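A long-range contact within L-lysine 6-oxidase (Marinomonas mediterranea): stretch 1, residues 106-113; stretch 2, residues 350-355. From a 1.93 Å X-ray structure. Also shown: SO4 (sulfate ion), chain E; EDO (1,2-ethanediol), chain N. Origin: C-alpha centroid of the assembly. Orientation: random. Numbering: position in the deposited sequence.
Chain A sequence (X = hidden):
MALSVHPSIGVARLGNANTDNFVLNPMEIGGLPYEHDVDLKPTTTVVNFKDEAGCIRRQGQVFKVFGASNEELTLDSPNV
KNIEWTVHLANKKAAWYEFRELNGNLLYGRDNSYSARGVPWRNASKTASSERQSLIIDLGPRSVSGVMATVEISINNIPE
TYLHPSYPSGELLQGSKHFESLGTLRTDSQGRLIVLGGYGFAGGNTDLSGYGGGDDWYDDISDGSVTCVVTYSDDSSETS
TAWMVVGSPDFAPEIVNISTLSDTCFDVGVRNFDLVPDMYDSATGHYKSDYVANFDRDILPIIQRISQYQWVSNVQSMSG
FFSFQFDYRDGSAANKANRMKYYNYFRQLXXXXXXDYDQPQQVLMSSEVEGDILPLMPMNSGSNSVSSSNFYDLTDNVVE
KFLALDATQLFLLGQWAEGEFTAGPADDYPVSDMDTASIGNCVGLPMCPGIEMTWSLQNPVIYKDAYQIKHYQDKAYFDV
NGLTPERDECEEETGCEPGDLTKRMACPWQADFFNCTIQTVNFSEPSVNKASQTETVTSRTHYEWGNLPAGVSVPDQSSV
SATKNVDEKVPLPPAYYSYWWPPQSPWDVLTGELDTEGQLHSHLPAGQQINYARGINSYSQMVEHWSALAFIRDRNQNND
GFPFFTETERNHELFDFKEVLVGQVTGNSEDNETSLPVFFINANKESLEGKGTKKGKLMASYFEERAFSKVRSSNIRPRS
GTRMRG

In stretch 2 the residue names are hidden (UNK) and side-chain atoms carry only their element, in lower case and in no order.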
# COMPACT_ATOMS: atom_id res chain seq x y z
N LEU A 106 -6.30 -35.21 7.69
CA LEU A 106 -6.48 -36.24 8.72
C LEU A 106 -5.83 -37.55 8.36
O LEU A 106 -5.76 -38.48 9.18
CB LEU A 106 -7.97 -36.42 9.06
CG LEU A 106 -8.60 -35.21 9.72
CD1 LEU A 106 -10.09 -35.23 9.82
CD2 LEU A 106 -8.02 -35.08 11.10
N LEU A 107 -5.31 -37.66 7.13
CA LEU A 107 -4.50 -38.76 6.80
C LEU A 107 -3.24 -38.82 7.63
O LEU A 107 -2.64 -39.90 7.70
CB LEU A 107 -4.16 -38.82 5.31
CG LEU A 107 -5.42 -39.00 4.44
CD1 LEU A 107 -5.08 -38.70 2.99
CD2 LEU A 107 -5.97 -40.38 4.58
N TYR A 108 -2.82 -37.72 8.20
CA TYR A 108 -1.63 -37.69 9.07
C TYR A 108 -1.98 -37.86 10.57
O TYR A 108 -1.13 -37.69 11.47
CB TYR A 108 -0.86 -36.37 8.88
CG TYR A 108 -0.26 -36.26 7.48
CD1 TYR A 108 -1.06 -35.86 6.40
CD2 TYR A 108 1.04 -36.59 7.24
CE1 TYR A 108 -0.53 -35.75 5.15
CE2 TYR A 108 1.56 -36.56 5.98
CZ TYR A 108 0.77 -36.12 4.94
OH TYR A 108 1.26 -36.12 3.66
N GLY A 109 -3.23 -38.16 10.83
CA GLY A 109 -3.72 -38.38 12.18
C GLY A 109 -4.43 -37.21 12.78
O GLY A 109 -4.41 -36.07 12.28
N ARG A 110 -5.14 -37.48 13.86
CA ARG A 110 -5.94 -36.44 14.49
C ARG A 110 -5.13 -35.31 15.01
O ARG A 110 -5.63 -34.22 15.17
CB ARG A 110 -6.81 -37.03 15.59
CG ARG A 110 -8.02 -37.74 15.00
CD ARG A 110 -8.85 -38.48 16.04
NE ARG A 110 -8.04 -39.54 16.61
CZ ARG A 110 -8.40 -40.27 17.65
NH1 ARG A 110 -9.59 -40.06 18.23
NH2 ARG A 110 -7.58 -41.21 18.10
N ASP A 111 -3.87 -35.56 15.32
CA ASP A 111 -3.04 -34.49 15.83
C ASP A 111 -2.71 -33.47 14.75
O ASP A 111 -2.10 -32.46 15.05
CB ASP A 111 -1.75 -35.06 16.42
CG ASP A 111 -1.96 -35.64 17.82
OD1 ASP A 111 -3.05 -35.46 18.42
OD2 ASP A 111 -1.06 -36.31 18.26
N ASN A 112 -3.09 -33.75 13.49
CA ASN A 112 -2.92 -32.81 12.41
C ASN A 112 -4.25 -32.22 11.98
O ASN A 112 -4.33 -31.57 10.94
CB ASN A 112 -2.24 -33.55 11.20
CG ASN A 112 -1.75 -32.60 10.12
OD1 ASN A 112 -1.05 -31.61 10.42
ND2 ASN A 112 -2.09 -32.91 8.84
N SER A 113 -5.31 -32.35 12.82
CA SER A 113 -6.62 -31.71 12.53
C SER A 113 -6.47 -30.24 12.49
O SER A 113 -5.56 -29.66 13.11
CB SER A 113 -7.68 -32.07 13.59
OG SER A 113 -7.44 -31.33 14.78
N UNK A 350 6.70 -41.01 1.37
CA UNK A 350 6.86 -40.79 2.80
C UNK A 350 5.72 -41.51 3.54
O UNK A 350 4.61 -41.63 3.03
o UNK A 350 8.07 -37.32 3.17
c UNK A 350 6.76 -39.31 3.18
o UNK A 350 8.92 -39.13 2.26
c UNK A 350 8.01 -38.54 2.86
N UNK A 351 5.97 -41.92 4.78
CA UNK A 351 4.86 -42.33 5.64
C UNK A 351 4.02 -41.08 6.00
O UNK A 351 4.32 -39.89 5.66
c UNK A 351 5.43 -43.04 6.87
c UNK A 351 6.18 -42.08 7.77
n UNK A 351 7.16 -42.59 8.52
o UNK A 351 5.88 -40.87 7.79
N UNK A 352 2.88 -41.30 6.60
CA UNK A 352 2.05 -40.18 6.99
C UNK A 352 2.10 -39.99 8.51
O UNK A 352 1.07 -39.76 9.14
c UNK A 352 -0.59 -39.74 4.31
n UNK A 352 0.11 -40.20 2.02
c UNK A 352 0.69 -40.32 6.43
c UNK A 352 0.77 -39.97 4.87
c UNK A 352 -0.63 -39.28 2.87
N UNK A 353 3.32 -39.86 9.00
CA UNK A 353 3.60 -39.74 10.45
C UNK A 353 4.03 -38.33 10.73
O UNK A 353 4.90 -37.83 10.08
c UNK A 353 4.20 -42.10 10.70
c UNK A 353 4.70 -40.68 10.90
c UNK A 353 5.06 -40.47 12.39
N UNK A 354 3.42 -37.68 11.69
CA UNK A 354 3.83 -36.36 12.08
C UNK A 354 5.23 -36.36 12.72
O UNK A 354 5.52 -37.24 13.52
c UNK A 354 0.37 -35.30 13.38
c UNK A 354 1.47 -35.54 12.37
c UNK A 354 3.33 -34.71 13.92
c UNK A 354 2.79 -35.87 13.11
N UNK A 355 6.04 -35.36 12.40
CA UNK A 355 7.37 -35.19 12.96
C UNK A 355 8.43 -36.10 12.41
O UNK A 355 9.46 -36.22 13.03
S SO4 E . -4.75 -40.92 15.11
O1 SO4 E . -3.28 -41.12 14.94
O2 SO4 E . -5.09 -41.47 16.46
O3 SO4 E . -5.10 -39.50 15.10
O4 SO4 E . -5.57 -41.48 14.00
C1 EDO N . -0.48 -44.27 1.87
O1 EDO N . -0.36 -43.08 2.69
C2 EDO N . -0.55 -44.01 0.36
O2 EDO N . -0.87 -42.66 0.08
O HOH W 1 1.15 -38.89 12.70

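Position 350 carries four side-chain atoms, two carbons of which the second bears two oxygens. This planar, forked end is a carboxylate, and the short chain makes the residue Asp-350. Its CA-to-CB bond points toward stretch 1, yet the side chain makes no contact there; both carboxylate oxygens are hydrogen-bonded elsewhere in the structure.

At position 351 there are again two carbons, but the second holds one oxygen and one nitrogen, the signature of a short amide. The CA-to-CB bond points away from stretch 1, and what approaches that stretch is the backbone carbonyl, with O 4.3 Å from CE2 of Tyr-108. The residue is Asn-351. Its amide oxygen accepts a hydrogen bond from the backbone N of position 353 (N to OD1 of Asn-351, 3.0 Å), which ties the side chain to the backbone two residues on; OD1 is also hydrogen-bonded elsewhere in the structure.

Position 352 has four carbons in an unbranched row ending in a nitrogen. The CA-to-CB bond points toward stretch 1, and the chain runs beside Leu-107 and across the ring of Tyr-108. An unbranched chain of this length with a terminal amine is lysine, so this is Lys-352. Its CG lies over one face of the Tyr-108 ring, 4.0 Å from the ring centroid and 25° off the normal, a CH-pi contact, while its CD packs 3.8 Å from CB of Leu-107. The terminal amine needs polar company, and NZ finds it in the ethanediol, with a hydrogen bond of 3.0 Å to O1 of EDO and a weak one of 3.3 Å to O2 of EDO.

Three carbons, one carrying the other two, make up the side chain at position 353. Its CA-to-CB bond points away from stretch 1, and the nearest approach is CB to CD2 of Tyr-108, 6.6 Å. A fork directly at CB with two single-carbon arms identifies Val-353.

Position 354 has four carbons, forked at the first, with one arm two carbons long. CA-to-CB points sideways, but the end of the long arm reaches Tyr-108, Asp-111 and Asn-112. The unequal fork defines Ile-354, whose CD1 lies 3.4 Å from O of Tyr-108, 3.7 Å from CB of Asp-111 and 3.8 Å from CB of Asn-112.

Position 355 has no side-chain atoms, and its positive phi of 76° favours the same answer, Gly-355. It makes no contact with stretch 1.

The contact, which buries 343 Å² in all, works mainly by packing around Tyr-108, without a direct hydrogen bond between the stretches. Lys-352 covers a face of the ring, and its backbone O receives a CA-H...O contact from CA of Tyr-108 at 3.4 Å. Ile-354 fits against the turn that follows the tyrosine. One water supplies the polar link, donating to O of Tyr-108 at 2.9 Å and accepting from N of Ile-354 at 2.8 Å.

Stretch 2 (350-355) DNKVIG
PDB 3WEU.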